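Local coordinates for L-iditol 2-dehydrogenase (Clostridium scindens, PDB 4OH1), which probably catalyses the NAD+-dependent oxidation of L-iditol and related polyols as a zinc-containing member of the alcohol dehydrogenase family, at residues A[77-82]-A[95-100]. Residues are numbered along the deposited sequence; the frame is centred on the assembly and turned at random.
Sequences SGVIDK and GQKVVA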
ATOM      1  N   SER A  77     -27.274  17.380   8.698  1.00 32.92           N
ATOM      2  CA  SER A  77     -27.917  17.077   7.433  1.00 35.03           C
ATOM      3  C   SER A  77     -29.056  18.076   7.242  1.00 35.09           C
ATOM      4  O   SER A  77     -29.583  18.567   8.201  1.00 36.78           O
ATOM      5  CB  SER A  77     -28.483  15.659   7.455  1.00 33.13           C
ATOM      6  OG  SER A  77     -29.403  15.542   8.492  1.00 33.79           O
ATOM      7  N   GLY A  78     -29.433  18.347   6.008  1.00 37.40           N
ATOM      8  CA  GLY A  78     -30.646  19.066   5.749  1.00 39.43           C
ATOM      9  C   GLY A  78     -30.916  19.147   4.270  1.00 43.98           C
ATOM     10  O   GLY A  78     -30.549  18.250   3.522  1.00 38.66           O
ATOM     11  N   VAL A  79     -31.561  20.246   3.857  1.00 44.85           N
ATOM     12  CA  VAL A  79     -32.039  20.410   2.479  1.00 40.81           C
ATOM     13  C   VAL A  79     -31.531  21.770   1.967  1.00 39.65           C
ATOM     14  O   VAL A  79     -31.512  22.752   2.698  1.00 39.32           O
ATOM     15  CB  VAL A  79     -33.555  20.324   2.453  1.00 45.16           C
ATOM     16  CG1 VAL A  79     -34.066  20.472   1.082  1.00 50.35           C
ATOM     17  CG2 VAL A  79     -34.010  18.973   2.981  1.00 47.56           C
ATOM     18  N   ILE A  80     -31.085  21.820   0.722  1.00 38.43           N
ATOM     19  CA  ILE A  80     -30.671  23.056   0.118  1.00 38.74           C
ATOM     20  C   ILE A  80     -31.869  24.033   0.043  1.00 42.52           C
ATOM     21  O   ILE A  80     -32.942  23.682  -0.429  1.00 38.83           O
ATOM     22  CB  ILE A  80     -30.099  22.838  -1.265  1.00 39.96           C
ATOM     23  CG1 ILE A  80     -28.827  21.984  -1.175  1.00 39.24           C
ATOM     24  CG2 ILE A  80     -29.783  24.190  -1.921  1.00 42.74           C
ATOM     25  CD1 ILE A  80     -27.937  21.973  -2.432  1.00 38.72           C
ATOM     26  N   ASP A  81     -31.633  25.241   0.543  1.00 41.86           N
ATOM     27  CA  ASP A  81     -32.620  26.293   0.644  1.00 43.38           C
ATOM     28  C   ASP A  81     -32.377  27.404  -0.383  1.00 43.92           C
ATOM     29  O   ASP A  81     -33.312  28.027  -0.825  1.00 44.78           O
ATOM     30  CB  ASP A  81     -32.517  26.917   2.016  1.00 45.16           C
ATOM     31  CG  ASP A  81     -33.572  27.945   2.261  1.00 49.69           C
ATOM     32  OD1 ASP A  81     -34.752  27.539   2.306  1.00 55.20           O
ATOM     33  OD2 ASP A  81     -33.229  29.138   2.438  1.00 47.04           O
ATOM     34  N   LYS A  82     -31.129  27.645  -0.764  1.00 41.27           N
ATOM     35  CA  LYS A  82     -30.802  28.657  -1.737  1.00 42.06           C
ATOM     36  C   LYS A  82     -29.376  28.467  -2.241  1.00 43.92           C
ATOM     37  O   LYS A  82     -28.472  28.087  -1.478  1.00 42.13           O
ATOM     38  CB  LYS A  82     -30.902  30.017  -1.094  1.00 48.21           C
ATOM     39  CG  LYS A  82     -30.425  31.154  -1.951  1.00 51.05           C
ATOM     40  CD  LYS A  82     -30.910  32.481  -1.402  1.00 56.96           C
ATOM     41  CE  LYS A  82     -30.401  33.696  -2.218  1.00 60.35           C
ATOM     42  NZ  LYS A  82     -30.739  34.933  -1.476  1.00 63.44           N
ATOM     43  N   GLY A  95     -34.036  22.049  -2.780  1.00 44.41           N
ATOM     44  CA  GLY A  95     -34.717  20.777  -2.556  1.00 42.40           C
ATOM     45  C   GLY A  95     -33.785  19.575  -2.402  1.00 41.60           C
ATOM     46  O   GLY A  95     -34.224  18.510  -1.984  1.00 41.45           O
ATOM     47  N   GLN A  96     -32.516  19.686  -2.786  1.00 41.88           N
ATOM     48  CA  GLN A  96     -31.621  18.511  -2.648  1.00 40.93           C
ATOM     49  C   GLN A  96     -31.287  18.260  -1.195  1.00 38.31           C
ATOM     50  O   GLN A  96     -30.910  19.171  -0.499  1.00 38.11           O
ATOM     51  CB  GLN A  96     -30.326  18.713  -3.429  1.00 45.34           C
ATOM     52  CG  GLN A  96     -30.547  18.613  -4.933  1.00 46.97           C
ATOM     53  CD  GLN A  96     -29.390  19.113  -5.776  1.00 48.56           C
ATOM     54  OE1 GLN A  96     -28.376  19.611  -5.302  1.00 50.09           O
ATOM     55  NE2 GLN A  96     -29.558  18.983  -7.045  1.00 52.97           N
ATOM     56  N   LYS A  97     -31.480  17.028  -0.728  1.00 38.28           N
ATOM     57  CA  LYS A  97     -30.940  16.590   0.552  1.00 36.45           C
ATOM     58  C   LYS A  97     -29.395  16.532   0.518  1.00 37.12           C
ATOM     59  O   LYS A  97     -28.821  15.973  -0.428  1.00 36.65           O
ATOM     60  CB  LYS A  97     -31.501  15.230   0.904  1.00 38.30           C
ATOM     61  CG  LYS A  97     -33.005  15.263   1.232  1.00 42.52           C
ATOM     62  CD  LYS A  97     -33.486  13.945   1.697  1.00 42.59           C
ATOM     63  CE  LYS A  97     -34.940  13.995   2.050  1.00 43.67           C
ATOM     64  NZ  LYS A  97     -35.326  12.602   2.388  1.00 44.13           N
ATOM     65  N   VAL A  98     -28.748  17.065   1.571  1.00 34.66           N
ATOM     66  CA  VAL A  98     -27.304  17.139   1.635  1.00 34.40           C
ATOM     67  C   VAL A  98     -26.746  17.020   3.062  1.00 32.73           C
ATOM     68  O   VAL A  98     -27.476  17.157   4.049  1.00 31.77           O
ATOM     69  CB  VAL A  98     -26.812  18.472   1.065  1.00 35.73           C
ATOM     70  CG1 VAL A  98     -27.200  18.628  -0.405  1.00 38.79           C
ATOM     71  CG2 VAL A  98     -27.372  19.652   1.879  1.00 36.27           C
ATOM     72  N   VAL A  99     -25.430  16.809   3.130  1.00 28.97           N
ATOM     73  CA  VAL A  99     -24.655  16.995   4.317  1.00 27.88           C
ATOM     74  C   VAL A  99     -23.542  17.916   3.950  1.00 30.41           C
ATOM     75  O   VAL A  99     -23.240  18.146   2.749  1.00 32.39           O
ATOM     76  CB  VAL A  99     -24.106  15.720   4.907  1.00 29.10           C
ATOM     77  CG1 VAL A  99     -25.233  14.811   5.350  1.00 30.03           C
ATOM     78  CG2 VAL A  99     -23.186  14.990   3.918  1.00 29.47           C
ATOM     79  N   ALA A 100     -22.965  18.489   4.980  1.00 30.32           N
ATOM     80  CA  ALA A 100     -21.899  19.479   4.814  1.00 32.37           C
ATOM     81  C   ALA A 100     -20.633  19.054   5.550  1.00 34.01           C
ATOM     82  O   ALA A 100     -20.705  18.449   6.623  1.00 32.04           O
ATOM     83  CB  ALA A 100     -22.368  20.811   5.369  1.00 34.61           C
TER
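Gly78 and Val98 form an antiparallel hydrogen-bonded pair with two nearly straight bonds. Gly78 N donates to Val98 O at 3.0 Å, and Val98 N donates to Gly78 O at 2.9 Å. Beyond the non-hydrogen-bonded pair Val79 and Lys97, the regular pairing gives way. Ile80 N still binds Gln96 O at 2.9 Å, but Ile80 O is reached by Gly95 N, at 3.1 Å, from the loop before the strand. The positive phi of Gly95 (95°) would press any side chain onto the carbonyl oxygen before it, a backbone shape suited to glycine. Lys97 CA and Val79 CA add CA-H...O contacts to Gly78 O and Gln96 O, so each of these carbonyls also receives a weaker donor.

On one face, Ile80 and Val98 cross at about a right angle. A chi1 of -63° sets Ile80 CG1 beside its own backbone N, near Gln96 O and 3.8 Å from Val98 CG1. Ile80 CD1 touches Gln96 OE1 at 3.7 Å, a van der Waals contact. Gln96 runs alongside Ile80; its OE1 bonds to Lys93 N and its NE2 to Gly91 O. Ile36 and Ile38 of strand 35-44 extend this apolar patch.

Ser77, Val79, Lys97 and Val99 lie on the other face. Val79 CG1, anti to its own N (chi1 -179°), rests against Gly95 C at 3.6 Å. Val99 CG1 meets Ser77 CB. The Ser77 hydroxyl bonds to Leu150 O, and Lys97 NZ binds the carbonyls of Asp146 and Ala148.

Strand 75-83 lies between strands 35-44 and 97-100. This is antiparallel pairing within the GroES-like domain typical of zinc-containing alcohol dehydrogenases, and Val99 lies about 7 Å, side chain to side chain, from the zinc ligand Glu157.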